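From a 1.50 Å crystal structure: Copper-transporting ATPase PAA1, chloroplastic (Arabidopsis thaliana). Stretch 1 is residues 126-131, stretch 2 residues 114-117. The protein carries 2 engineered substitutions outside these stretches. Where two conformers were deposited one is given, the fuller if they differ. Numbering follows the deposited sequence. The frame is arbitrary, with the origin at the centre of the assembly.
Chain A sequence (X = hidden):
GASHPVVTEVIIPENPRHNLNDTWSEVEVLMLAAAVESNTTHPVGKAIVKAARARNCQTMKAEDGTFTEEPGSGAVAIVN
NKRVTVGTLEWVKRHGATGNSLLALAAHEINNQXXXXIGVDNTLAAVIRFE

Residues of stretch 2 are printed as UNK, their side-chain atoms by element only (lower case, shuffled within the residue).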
# COMPACT_ATOMS: atom_id res chain seq x y z
N ALA A 126 -2.90 5.77 4.24
CA ALA A 126 -4.08 4.93 4.23
C ALA A 126 -3.84 3.67 5.04
O ALA A 126 -2.71 3.28 5.33
CB ALA A 126 -4.46 4.53 2.80
N VAL A 127 -4.94 3.02 5.38
CA VAL A 127 -4.90 1.65 5.87
C VAL A 127 -5.85 0.87 4.98
O VAL A 127 -6.90 1.39 4.58
CB VAL A 127 -5.24 1.54 7.38
CG1 VAL A 127 -6.61 2.08 7.69
CG2 VAL A 127 -5.10 0.10 7.85
N ILE A 128 -5.48 -0.34 4.62
CA ILE A 128 -6.32 -1.22 3.82
C ILE A 128 -6.69 -2.42 4.67
O ILE A 128 -5.80 -3.08 5.24
CB ILE A 128 -5.64 -1.68 2.52
CG1 ILE A 128 -5.17 -0.48 1.69
CG2 ILE A 128 -6.59 -2.58 1.72
CD1 ILE A 128 -4.29 -0.85 0.51
N ARG A 129 -7.98 -2.72 4.74
CA ARG A 129 -8.49 -3.88 5.46
C ARG A 129 -8.86 -4.97 4.47
O ARG A 129 -9.38 -4.70 3.38
CB ARG A 129 -9.72 -3.54 6.30
CG ARG A 129 -9.58 -2.34 7.18
CD ARG A 129 -10.69 -2.30 8.23
NE ARG A 129 -11.97 -2.84 7.75
CZ ARG A 129 -12.39 -4.08 7.97
NH1 ARG A 129 -11.65 -4.93 8.68
NH2 ARG A 129 -13.56 -4.49 7.48
N PHE A 130 -8.63 -6.22 4.88
CA PHE A 130 -8.90 -7.42 4.10
C PHE A 130 -9.78 -8.36 4.91
O PHE A 130 -9.60 -8.49 6.12
CB PHE A 130 -7.61 -8.17 3.77
CG PHE A 130 -6.62 -7.37 3.03
CD1 PHE A 130 -5.84 -6.46 3.69
CD2 PHE A 130 -6.47 -7.49 1.66
CE1 PHE A 130 -4.92 -5.68 3.01
CE2 PHE A 130 -5.54 -6.71 0.99
CZ PHE A 130 -4.77 -5.83 1.65
N GLU A 131 -10.70 -9.03 4.23
CA GLU A 131 -11.50 -10.08 4.87
C GLU A 131 -11.38 -11.36 4.05
O GLU A 131 -10.65 -11.39 3.06
CB GLU A 131 -12.97 -9.65 5.00
CG GLU A 131 -13.20 -8.44 5.90
CD GLU A 131 -14.67 -8.00 5.94
OE1 GLU A 131 -15.53 -8.71 5.38
OE2 GLU A 131 -14.95 -6.93 6.52
OXT GLU A 131 -12.01 -12.38 4.35
N UNK A 114 -6.79 -9.29 7.97
CA UNK A 114 -5.56 -8.54 8.19
C UNK A 114 -5.66 -7.12 7.64
O UNK A 114 -6.64 -6.75 7.00
c UNK A 114 -4.36 -9.25 7.55
o UNK A 114 -4.42 -9.20 6.14
N UNK A 115 -4.63 -6.32 7.92
CA UNK A 115 -4.54 -4.95 7.43
C UNK A 115 -3.13 -4.65 6.95
O UNK A 115 -2.15 -5.26 7.40
c UNK A 115 -4.94 -3.89 8.49
c UNK A 115 -3.86 -3.70 9.54
c UNK A 115 -6.29 -4.23 9.16
N UNK A 116 -3.03 -3.74 6.01
CA UNK A 116 -1.74 -3.15 5.66
C UNK A 116 -1.87 -1.63 5.67
O UNK A 116 -2.95 -1.06 5.47
c UNK A 116 -2.04 -3.12 3.15
c UNK A 116 -1.22 -3.66 4.30
c UNK A 116 -1.25 -5.18 4.28
N UNK A 117 -0.76 -0.98 5.96
CA UNK A 117 -0.65 0.46 5.95
C UNK A 117 0.12 0.90 4.71
O UNK A 117 1.02 0.19 4.24
o UNK A 117 -3.25 0.15 11.79
c UNK A 117 -0.83 0.78 8.47
c UNK A 117 -1.69 -0.62 10.23
c UNK A 117 0.03 0.97 7.22
c UNK A 117 -1.66 1.80 8.92
c UNK A 117 -2.46 1.62 10.06
c UNK A 117 -2.47 0.39 10.69
c UNK A 117 -0.88 -0.42 9.12

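Position 114 carries two side-chain atoms, one carbon followed by one oxygen. The oxygen is singly bonded to the carbon and approaches CD1 of Phe130 to 3.9 Å. A lone hydroxyl on CB, with no further carbon, identifies Ser114. Its backbone does more than its side chain: Phe130 N donates a hydrogen bond to Ser114 O at 3.0 Å, while the return bond from Ser114 N to Phe130 O is weak, at 3.5 Å.

At position 115 there are three side-chain carbons, one carrying the other two, with no oxygen or nitrogen. The branching carbon, CB of 115, lies 4.0 Å from Val127 CG2. Branching at CB without further extension gives Val115. It pairs with Arg129 in a non-hydrogen-bonded bridge, and its CA comes to 3.1 Å from Ile128 O in a CA-H...O contact. Its side chain lies on the same face of the sheet as those of Arg129 and Val127.

Position 116 again shows three carbons, one bonded to the other two. One of the terminal carbons stands 3.9 Å from Phe130 CE1 and also 3.9 Å from Ile128 CB. The beta-branched, wholly aliphatic group is that of a valine, Val116, and the methyl in question is CG2. The backbone forms the hydrogen-bonded pair with Ile128: Val116 N donates to Ile128 O at 2.9 Å, and Ile128 N to Val116 O at 2.8 Å, the latter nearly linear at 174°.

Position 117 has one carbon leading to a ring of six carbons, which bears a single oxygen at its far end. Val127 CG2 sits over one face of this ring, 3.9 Å from the centroid of the ring of 117 and 16° off its normal, a CH-pi arrangement. The phenol identifies Tyr117. The backbone adds a CA-H...O contact between Tyr117 CA and Ala126 O at 3.5 Å.

The contact is thus an antiparallel pairing of two strands, whose axes approach to 4.7 Å. Backbone hydrogen bonds set the register, and the alternation of side chains sorts the packing onto two faces. On one, Val127 CG2 touches both Val115 and Tyr117, linking alternate residues of the partner strand. On the other, Val116 packs against Ile128 and meets the edge of the Phe130 ring. Beyond the pairing, Arg129 NH2 forms a salt bridge with Glu131 OE2 at 3.0 Å within the C-terminal segment; Glu131 itself makes no contact with the other strand.

Stretch 2 (114-117) SVVY
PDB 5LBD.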